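Local coordinates for protein Ral guanine nucleotide dissociation stimulator-like 2 (Mus musculus, PDB 4JGW) that probably acts as a guanine nucleotide exchange factor for a small G protein and may serve as an effector of Ras and/or Rap, at residues Gly386-Phe394 with Glu428-Tyr439; Leu398-Asp407 with Lys418-Leu426. All coordinates share one frame; numbering follows the deposited sequence.

Contact 1. Residues Gly386-Phe394 with Glu428-Tyr439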
loop_
_atom_site.group_PDB
_atom_site.type_symbol
_atom_site.label_atom_id
_atom_site.label_comp_id
_atom_site.label_asym_id
_atom_site.label_seq_id
_atom_site.Cartn_x
_atom_site.Cartn_y
_atom_site.Cartn_z
ATOM N N GLY A 386 9.320 -14.351 -2.445
ATOM C CA GLY A 386 8.530 -13.397 -1.669
ATOM C C GLY A 386 9.210 -12.056 -1.458
ATOM O O GLY A 386 10.415 -11.921 -1.678
ATOM N N VAL A 387 8.428 -11.065 -1.032
ATOM C CA VAL A 387 8.939 -9.724 -0.718
ATOM C C VAL A 387 7.993 -8.989 0.241
ATOM O O VAL A 387 6.777 -9.168 0.181
ATOM C CB VAL A 387 9.201 -8.878 -2.009
ATOM C CG1 VAL A 387 7.893 -8.480 -2.698
ATOM C CG2 VAL A 387 10.053 -7.648 -1.700
ATOM N N VAL A 388 8.566 -8.193 1.141
ATOM C CA VAL A 388 7.794 -7.272 1.978
ATOM C C VAL A 388 8.508 -5.921 1.998
ATOM O O VAL A 388 9.587 -5.796 2.581
ATOM C CB VAL A 388 7.610 -7.773 3.441
ATOM C CG1 VAL A 388 6.727 -6.807 4.227
ATOM C CG2 VAL A 388 7.017 -9.171 3.484
ATOM N N PRO A 389 7.915 -4.904 1.349
ATOM C CA PRO A 389 8.542 -3.589 1.343
ATOM C C PRO A 389 8.330 -2.845 2.658
ATOM O O PRO A 389 7.378 -3.135 3.392
ATOM C CB PRO A 389 7.810 -2.863 0.213
ATOM C CG PRO A 389 6.470 -3.477 0.189
ATOM C CD PRO A 389 6.651 -4.914 0.592
ATOM N N TYR A 390 9.225 -1.908 2.951
ATOM C CA TYR A 390 8.990 -0.933 4.004
ATOM C C TYR A 390 7.970 0.065 3.468
ATOM O O TYR A 390 8.234 0.784 2.502
ATOM C CB TYR A 390 10.296 -0.238 4.417
ATOM C CG TYR A 390 10.101 0.970 5.315
ATOM C CD1 TYR A 390 9.390 0.871 6.511
ATOM C CD2 TYR A 390 10.632 2.212 4.965
ATOM C CE1 TYR A 390 9.203 1.980 7.332
ATOM C CE2 TYR A 390 10.455 3.325 5.782
ATOM C CZ TYR A 390 9.741 3.200 6.963
ATOM O OH TYR A 390 9.565 4.295 7.780
ATOM N N LEU A 391 6.796 0.080 4.092
ATOM C CA LEU A 391 5.660 0.863 3.610
ATOM C C LEU A 391 5.877 2.375 3.722
ATOM O O LEU A 391 5.346 3.143 2.917
ATOM C CB LEU A 391 4.377 0.441 4.336
ATOM C CG LEU A 391 3.027 0.962 3.826
ATOM C CD1 LEU A 391 2.804 0.630 2.350
ATOM C CD2 LEU A 391 1.899 0.407 4.675
ATOM N N GLY A 392 6.669 2.787 4.712
ATOM C CA GLY A 392 6.933 4.204 4.985
ATOM C C GLY A 392 7.387 5.023 3.790
ATOM O O GLY A 392 7.045 6.200 3.677
ATOM N N THR A 393 8.153 4.397 2.902
ATOM C CA THR A 393 8.633 5.043 1.680
ATOM C C THR A 393 7.485 5.337 0.706
ATOM O O THR A 393 7.481 6.374 0.042
ATOM C CB THR A 393 9.713 4.190 0.982
ATOM O OG1 THR A 393 10.622 3.669 1.963
ATOM C CG2 THR A 393 10.497 5.025 -0.029
ATOM N N PHE A 394 6.521 4.421 0.628
ATOM C CA PHE A 394 5.333 4.609 -0.201
ATOM C C PHE A 394 4.388 5.638 0.414
ATOM O O PHE A 394 3.751 6.412 -0.304
ATOM C CB PHE A 394 4.603 3.278 -0.420
ATOM C CG PHE A 394 5.347 2.321 -1.308
ATOM C CD1 PHE A 394 6.271 1.428 -0.774
ATOM C CD2 PHE A 394 5.131 2.318 -2.684
ATOM C CE1 PHE A 394 6.965 0.547 -1.594
ATOM C CE2 PHE A 394 5.821 1.439 -3.512
ATOM C CZ PHE A 394 6.739 0.552 -2.966
ATOM N N GLU A 428 2.295 -0.320 -8.149
ATOM C CA GLU A 428 3.565 -0.846 -7.640
ATOM C C GLU A 428 3.325 -1.682 -6.387
ATOM O O GLU A 428 3.903 -2.756 -6.224
ATOM C CB GLU A 428 4.539 0.287 -7.310
ATOM C CG GLU A 428 5.067 1.064 -8.506
ATOM C CD GLU A 428 5.874 2.292 -8.097
ATOM O OE1 GLU A 428 6.599 2.227 -7.076
ATOM O OE2 GLU A 428 5.784 3.324 -8.798
ATOM N N LEU A 429 2.459 -1.176 -5.512
ATOM C CA LEU A 429 2.087 -1.858 -4.279
ATOM C C LEU A 429 1.332 -3.155 -4.594
ATOM O O LEU A 429 1.564 -4.185 -3.955
ATOM C CB LEU A 429 1.239 -0.918 -3.414
ATOM C CG LEU A 429 1.575 -0.620 -1.943
ATOM C CD1 LEU A 429 3.073 -0.601 -1.640
ATOM C CD2 LEU A 429 0.942 0.707 -1.533
ATOM N N LEU A 430 0.449 -3.099 -5.593
ATOM C CA LEU A 430 -0.291 -4.277 -6.062
ATOM C C LEU A 430 0.627 -5.370 -6.611
ATOM O O LEU A 430 0.412 -6.551 -6.345
ATOM C CB LEU A 430 -1.325 -3.895 -7.125
ATOM C CG LEU A 430 -2.611 -3.182 -6.701
ATOM C CD1 LEU A 430 -3.313 -2.610 -7.921
ATOM C CD2 LEU A 430 -3.543 -4.121 -5.937
ATOM N N ARG A 431 1.646 -4.972 -7.371
ATOM C CA ARG A 431 2.602 -5.930 -7.926
ATOM C C ARG A 431 3.531 -6.503 -6.848
ATOM O O ARG A 431 4.027 -7.618 -6.982
ATOM C CB ARG A 431 3.408 -5.311 -9.079
ATOM C CG ARG A 431 4.749 -4.730 -8.677
ATOM C CD ARG A 431 5.579 -4.304 -9.876
ATOM N NE ARG A 431 7.012 -4.400 -9.594
ATOM C CZ ARG A 431 7.726 -3.483 -8.941
ATOM N NH1 ARG A 431 7.156 -2.373 -8.483
ATOM N NH2 ARG A 431 9.022 -3.682 -8.745
ATOM N N LEU A 432 3.767 -5.735 -5.786
ATOM C CA LEU A 432 4.562 -6.223 -4.664
ATOM C C LEU A 432 3.745 -7.183 -3.801
ATOM O O LEU A 432 4.301 -8.076 -3.162
ATOM C CB LEU A 432 5.122 -5.064 -3.829
ATOM C CG LEU A 432 6.272 -4.264 -4.457
ATOM C CD1 LEU A 432 6.456 -2.945 -3.736
ATOM C CD2 LEU A 432 7.581 -5.055 -4.482
ATOM N N GLN A 433 2.426 -6.996 -3.801
ATOM C CA GLN A 433 1.518 -7.886 -3.085
ATOM C C GLN A 433 1.455 -9.281 -3.706
ATOM O O GLN A 433 1.450 -10.274 -2.981
ATOM C CB GLN A 433 0.118 -7.278 -2.974
ATOM C CG GLN A 433 -0.040 -6.290 -1.826
ATOM C CD GLN A 433 -1.418 -5.653 -1.775
ATOM O OE1 GLN A 433 -1.989 -5.292 -2.805
ATOM N NE2 GLN A 433 -1.956 -5.502 -0.570
ATOM N N LYS A 434 1.418 -9.361 -5.037
ATOM C CA LYS A 434 1.368 -10.663 -5.709
ATOM C C LYS A 434 2.699 -11.419 -5.588
ATOM O O LYS A 434 2.716 -12.650 -5.550
ATOM C CB LYS A 434 0.891 -10.540 -7.171
ATOM C CG LYS A 434 1.927 -10.848 -8.257
ATOM C CD LYS A 434 2.675 -9.603 -8.689
ATOM C CE LYS A 434 4.008 -9.949 -9.325
ATOM N NZ LYS A 434 4.885 -8.748 -9.421
ATOM N N GLU A 435 3.803 -10.675 -5.515
ATOM C CA GLU A 435 5.117 -11.269 -5.293
ATOM C C GLU A 435 5.247 -11.760 -3.848
ATOM O O GLU A 435 5.882 -12.785 -3.592
ATOM C CB GLU A 435 6.230 -10.278 -5.629
ATOM C CG GLU A 435 7.557 -10.944 -5.986
ATOM C CD GLU A 435 8.718 -9.966 -6.074
ATOM O OE1 GLU A 435 8.508 -8.808 -6.501
ATOM O OE2 GLU A 435 9.850 -10.363 -5.721
ATOM N N CYS A 436 4.630 -11.027 -2.919
ATOM C CA CYS A 436 4.575 -11.403 -1.504
ATOM C C CYS A 436 3.855 -12.738 -1.282
ATOM O O CYS A 436 4.190 -13.482 -0.356
ATOM C CB CYS A 436 3.897 -10.301 -0.685
ATOM S SG CYS A 436 3.849 -10.599 1.098
ATOM N N ARG A 437 2.876 -13.030 -2.138
ATOM C CA ARG A 437 2.137 -14.299 -2.102
ATOM C C ARG A 437 3.046 -15.511 -2.333
ATOM O O ARG A 437 2.709 -16.629 -1.938
ATOM C CB ARG A 437 0.991 -14.290 -3.122
ATOM C CG ARG A 437 -0.096 -13.269 -2.813
ATOM C CD ARG A 437 -1.299 -13.390 -3.734
ATOM N NE ARG A 437 -2.350 -12.446 -3.351
ATOM C CZ ARG A 437 -2.552 -11.259 -3.921
ATOM N NH1 ARG A 437 -1.787 -10.851 -4.926
ATOM N NH2 ARG A 437 -3.531 -10.477 -3.491
ATOM N N GLY A 438 4.200 -15.269 -2.956
ATOM C CA GLY A 438 5.202 -16.303 -3.225
ATOM C C GLY A 438 5.870 -16.928 -2.007
ATOM O O GLY A 438 6.465 -18.003 -2.117
ATOM N N TYR A 439 5.780 -16.264 -0.853
ATOM C CA TYR A 439 6.317 -16.808 0.403
ATOM C C TYR A 439 5.691 -18.152 0.765
ATOM O O TYR A 439 4.492 -18.369 0.560
ATOM C CB TYR A 439 6.102 -15.842 1.574
ATOM C CG TYR A 439 7.097 -14.705 1.685
ATOM C CD1 TYR A 439 6.660 -13.384 1.728
ATOM C CD2 TYR A 439 8.472 -14.947 1.766
ATOM C CE1 TYR A 439 7.556 -12.331 1.842
ATOM C CE2 TYR A 439 9.382 -13.895 1.877
ATOM C CZ TYR A 439 8.913 -12.588 1.911
ATOM O OH TYR A 439 9.790 -11.534 2.022
#
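Gly386 and Cys436 bring the two backbones together, with their CA atoms 4.4 Å apart, and the chains then diverge until Phe394 and Leu429 face each other with CA atoms 8.3 Å apart. No hydrogen bond crosses the contact. Gly386 CA makes a nearly straight CA-H...O contact with Glu435 O at 3.3 Å. It also sits over the face of the Tyr439 ring, in a CH-pi contact 3.5 Å from the ring centroid. Tyr439 follows the helix through a type I turn from Cys436, and its hydroxyl is hydrogen-bonded to Leu304 O. Val388 CG2 touches CE1 of the same ring, and the two side chains cross at about a right angle. Val387 CG1 lies between its backbone N and carbonyl carbon (chi1 70°). It packs along the Glu435 side chain from CB to CD, where the carboxylate forms a salt bridge with Arg305, and on Leu432 O and CD2.

In the Ras-GEF fold, these segments form the base of the helical hairpin: the lead-in to its first helix and the C-terminal part of its second. At the helical end, Leu429 CD1 stands over the centre of the Phe394 ring, a CH-pi contact 3.6 Å from the centroid. Leu432 CD1 reaches Phe394 CZ at 3.6 Å and Pro389 CG at 4.0 Å. Glu428 OE1 approaches CE2 of the ring obliquely. Phe218 of helix 203-219 touches both Pro389 and Leu432.

Contact 2. Residues Leu398-Asp407 with Lys418-Leu426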
loop_
_atom_site.group_PDB
_atom_site.type_symbol
_atom_site.label_atom_id
_atom_site.label_comp_id
_atom_site.label_asym_id
_atom_site.label_seq_id
_atom_site.Cartn_x
_atom_site.Cartn_y
_atom_site.Cartn_z
ATOM N N LEU A 398 3.500 9.303 -1.419
ATOM C CA LEU A 398 2.093 9.661 -1.562
ATOM C C LEU A 398 1.725 10.952 -0.830
ATOM O O LEU A 398 0.791 11.648 -1.231
ATOM C CB LEU A 398 1.187 8.501 -1.143
ATOM C CG LEU A 398 1.079 7.377 -2.186
ATOM C CD1 LEU A 398 0.598 6.080 -1.556
ATOM C CD2 LEU A 398 0.178 7.775 -3.354
ATOM N N VAL A 399 2.463 11.267 0.233
ATOM C CA VAL A 399 2.317 12.553 0.919
ATOM C C VAL A 399 2.936 13.680 0.080
ATOM O O VAL A 399 2.332 14.747 -0.057
ATOM C CB VAL A 399 2.883 12.521 2.373
ATOM C CG1 VAL A 399 3.036 13.924 2.941
ATOM C CG2 VAL A 399 1.978 11.702 3.283
ATOM N N MET A 400 4.121 13.431 -0.488
ATOM C CA MET A 400 4.772 14.379 -1.409
ATOM C C MET A 400 3.849 14.733 -2.568
ATOM O O MET A 400 3.661 15.907 -2.886
ATOM C CB MET A 400 6.075 13.814 -1.995
ATOM C CG MET A 400 7.259 13.630 -1.050
ATOM S SD MET A 400 7.486 14.894 0.215
ATOM C CE MET A 400 6.873 13.969 1.620
ATOM N N LEU A 401 3.284 13.700 -3.192
ATOM C CA LEU A 401 2.427 13.854 -4.366
ATOM C C LEU A 401 1.146 14.622 -4.043
ATOM O O LEU A 401 0.711 15.469 -4.827
ATOM C CB LEU A 401 2.101 12.478 -4.958
ATOM C CG LEU A 401 1.307 12.368 -6.262
ATOM C CD1 LEU A 401 2.031 13.035 -7.433
ATOM C CD2 LEU A 401 1.048 10.901 -6.559
ATOM N N ASP A 402 0.555 14.322 -2.886
ATOM C CA ASP A 402 -0.651 15.006 -2.426
ATOM C C ASP A 402 -0.404 16.497 -2.179
ATOM O O ASP A 402 -1.246 17.331 -2.509
ATOM C CB ASP A 402 -1.207 14.337 -1.165
ATOM C CG ASP A 402 -2.490 14.984 -0.674
ATOM O OD1 ASP A 402 -3.416 15.180 -1.490
ATOM O OD2 ASP A 402 -2.573 15.292 0.533
ATOM N N ALA A 403 0.752 16.819 -1.601
ATOM C CA ALA A 403 1.147 18.209 -1.358
ATOM C C ALA A 403 1.472 18.955 -2.654
ATOM O O ALA A 403 1.178 20.145 -2.783
ATOM C CB ALA A 403 2.331 18.266 -0.400
ATOM N N ALA A 404 2.067 18.245 -3.610
ATOM C CA ALA A 404 2.523 18.849 -4.862
ATOM C C ALA A 404 1.403 19.093 -5.874
ATOM O O ALA A 404 1.467 20.045 -6.655
ATOM C CB ALA A 404 3.629 18.003 -5.488
ATOM N N SER A 405 0.385 18.237 -5.856
ATOM C CA SER A 405 -0.681 18.283 -6.854
ATOM C C SER A 405 -2.008 18.753 -6.268
ATOM O O SER A 405 -2.373 18.383 -5.151
ATOM C CB SER A 405 -0.854 16.913 -7.512
ATOM O OG SER A 405 0.365 16.457 -8.070
ATOM N N LYS A 406 -2.723 19.563 -7.044
ATOM C CA LYS A 406 -4.018 20.106 -6.634
ATOM C C LYS A 406 -5.124 19.072 -6.811
ATOM O O LYS A 406 -5.120 18.311 -7.781
ATOM C CB LYS A 406 -4.348 21.366 -7.444
ATOM C CG LYS A 406 -3.336 22.497 -7.294
ATOM C CD LYS A 406 -3.596 23.621 -8.286
ATOM C CE LYS A 406 -2.626 24.774 -8.070
ATOM N NZ LYS A 406 -2.841 25.882 -9.041
ATOM N N ASP A 407 -6.060 19.046 -5.865
ATOM C CA ASP A 407 -7.223 18.167 -5.939
ATOM C C ASP A 407 -8.146 18.596 -7.075
ATOM O O ASP A 407 -8.537 17.783 -7.915
ATOM C CB ASP A 407 -7.992 18.175 -4.613
ATOM C CG ASP A 407 -7.279 17.411 -3.510
ATOM O OD1 ASP A 407 -6.381 16.594 -3.811
ATOM O OD2 ASP A 407 -7.628 17.624 -2.329
ATOM N N LYS A 418 -3.558 13.949 -11.096
ATOM C CA LYS A 418 -3.144 13.598 -9.738
ATOM C C LYS A 418 -3.474 12.139 -9.420
ATOM O O LYS A 418 -2.652 11.422 -8.845
ATOM C CB LYS A 418 -3.815 14.531 -8.717
ATOM C CG LYS A 418 -3.471 14.226 -7.264
ATOM C CD LYS A 418 -3.969 15.309 -6.320
ATOM C CE LYS A 418 -3.510 15.024 -4.895
ATOM N NZ LYS A 418 -3.676 16.196 -3.994
ATOM N N ARG A 419 -4.672 11.711 -9.812
ATOM C CA ARG A 419 -5.164 10.364 -9.512
ATOM C C ARG A 419 -4.438 9.277 -10.305
ATOM O O ARG A 419 -4.290 8.149 -9.827
ATOM C CB ARG A 419 -6.681 10.273 -9.732
ATOM C CG ARG A 419 -7.498 11.336 -8.994
ATOM C CD ARG A 419 -7.192 11.356 -7.501
ATOM N NE ARG A 419 -7.647 12.587 -6.859
ATOM C CZ ARG A 419 -7.316 12.963 -5.625
ATOM N NH1 ARG A 419 -6.514 12.211 -4.882
ATOM N NH2 ARG A 419 -7.785 14.100 -5.132
ATOM N N ARG A 420 -3.991 9.624 -11.513
ATOM C CA ARG A 420 -3.199 8.714 -12.343
ATOM C C ARG A 420 -1.835 8.466 -11.717
ATOM O O ARG A 420 -1.354 7.330 -11.686
ATOM C CB ARG A 420 -3.020 9.281 -13.753
ATOM C CG ARG A 420 -4.255 9.192 -14.619
ATOM C CD ARG A 420 -3.997 9.725 -16.021
ATOM N NE ARG A 420 -5.263 10.016 -16.683
ATOM C CZ ARG A 420 -5.946 9.155 -17.428
ATOM N NH1 ARG A 420 -5.478 7.928 -17.644
ATOM N NH2 ARG A 420 -7.100 9.528 -17.964
ATOM N N LYS A 421 -1.220 9.544 -11.231
ATOM C CA LYS A 421 0.079 9.488 -10.568
ATOM C C LYS A 421 -0.019 8.714 -9.257
ATOM O O LYS A 421 0.919 8.017 -8.866
ATOM C CB LYS A 421 0.612 10.900 -10.311
ATOM C CG LYS A 421 0.874 11.714 -11.571
ATOM C CD LYS A 421 1.392 13.103 -11.233
ATOM C CE LYS A 421 1.405 14.000 -12.465
ATOM N NZ LYS A 421 2.112 15.284 -12.202
ATOM N N GLU A 422 -1.163 8.837 -8.591
ATOM C CA GLU A 422 -1.447 8.061 -7.390
ATOM C C GLU A 422 -1.604 6.575 -7.716
ATOM O O GLU A 422 -1.012 5.727 -7.046
ATOM C CB GLU A 422 -2.681 8.607 -6.670
ATOM C CG GLU A 422 -2.386 9.862 -5.854
ATOM C CD GLU A 422 -3.614 10.477 -5.216
ATOM O OE1 GLU A 422 -4.732 10.274 -5.729
ATOM O OE2 GLU A 422 -3.458 11.176 -4.195
ATOM N N PHE A 423 -2.380 6.271 -8.756
ATOM C CA PHE A 423 -2.565 4.887 -9.199
ATOM C C PHE A 423 -1.246 4.217 -9.593
ATOM O O PHE A 423 -1.039 3.047 -9.292
ATOM C CB PHE A 423 -3.587 4.790 -10.341
ATOM C CG PHE A 423 -3.807 3.380 -10.842
ATOM C CD1 PHE A 423 -4.529 2.459 -10.083
ATOM C CD2 PHE A 423 -3.283 2.974 -12.065
ATOM C CE1 PHE A 423 -4.725 1.160 -10.539
ATOM C CE2 PHE A 423 -3.478 1.676 -12.537
ATOM C CZ PHE A 423 -4.198 0.765 -11.772
ATOM N N ALA A 424 -0.362 4.963 -10.255
ATOM C CA ALA A 424 0.968 4.463 -10.616
ATOM C C ALA A 424 1.683 3.862 -9.406
ATOM O O ALA A 424 2.204 2.746 -9.473
ATOM C CB ALA A 424 1.813 5.577 -11.245
ATOM N N ILE A 425 1.693 4.609 -8.302
ATOM C CA ILE A 425 2.298 4.161 -7.048
ATOM C C ILE A 425 1.518 2.985 -6.460
ATOM O O ILE A 425 2.111 2.029 -5.961
ATOM C CB ILE A 425 2.399 5.322 -6.022
ATOM C CG1 ILE A 425 3.390 6.381 -6.515
ATOM C CG2 ILE A 425 2.815 4.804 -4.640
ATOM C CD1 ILE A 425 3.122 7.785 -5.974
ATOM N N LEU A 426 0.189 3.059 -6.535
ATOM C CA LEU A 426 -0.674 1.997 -6.024
ATOM C C LEU A 426 -0.465 0.678 -6.766
ATOM O O LEU A 426 -0.493 -0.389 -6.149
ATOM C CB LEU A 426 -2.152 2.408 -6.070
ATOM C CG LEU A 426 -2.657 3.583 -5.220
ATOM C CD1 LEU A 426 -4.179 3.599 -5.204
ATOM C CD2 LEU A 426 -2.111 3.558 -3.792
HETATM O O HOH W 1 -1.379 10.712 -2.535
#
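Leu401 sits as a knob in a hole made by Lys418, Lys421, Glu422 and Ile425. Its CG is turned anti to the backbone N (chi1 -175°), which carries CD2 against the backbone of the facing helix, 3.6 Å from Glu422 N. CD1 touches CB and CD of Lys421, whose chain it crosses at a slant. Leu398 and Ile425 lie side by side, pointing opposite ways, with Leu398 CD2 3.9 Å from Ile425 CD1. The helices run antiparallel, their axes 10.5 Å apart. A water donates to both Leu398 O and Glu422 OE2 and so bridges them.

Beyond this apolar row, Lys418 stretches its fully extended chain past Ser405 CB to the end of the first helix. Its NZ forms salt bridges with Asp402 OD1 at 2.7 Å on the anti side and Asp407 OD1 at 2.7 Å on the syn side, both out of the carboxylate planes. It also bonds to Ser405 O, from above the carbonyl plane, and to Asp402 O, in the carbonyl plane on a lone pair. Arg419 is bent at chi2 and adds a weak bond from NH2 to Asp407 OD1. Its NH1 forms a salt bridge with Glu422 OE1 at 2.8 Å.

This pairing is the outer part of the Ras-GEF helical hairpin, the element that in Sos pushes into the nucleotide site of Ras. Four oxygens gather round one ammonium group, more than it has hydrogens. Two are carboxylate oxygens and two are carbonyls where the first helix ends. The buried lysine is therefore probably kept charged, and its bonds tie the helix end and the chain leaving it to the second helix.

In the fold
Along the chain, 386-394 comes first, directly after the unmodelled residues 362-385, and leads into helix 392-404. Contact 2 follows on that helix and closes a short connection of ten residues, which includes strand 414-415. Helix 416-436 then runs back, and contact 1 closes the larger loop at its far end. Contact 2 is thus nested inside contact 1. Their centres are 19 Å apart, and they meet where Phe394 CD2 packs on Ile425 CG2 at 3.9 Å. Contact 1 fastens the hairpin base beside helix 203-219. Contact 2 lies farther out, where helix 75-82 of the N-terminal Ras-GEF region touches Arg419 and Glu422.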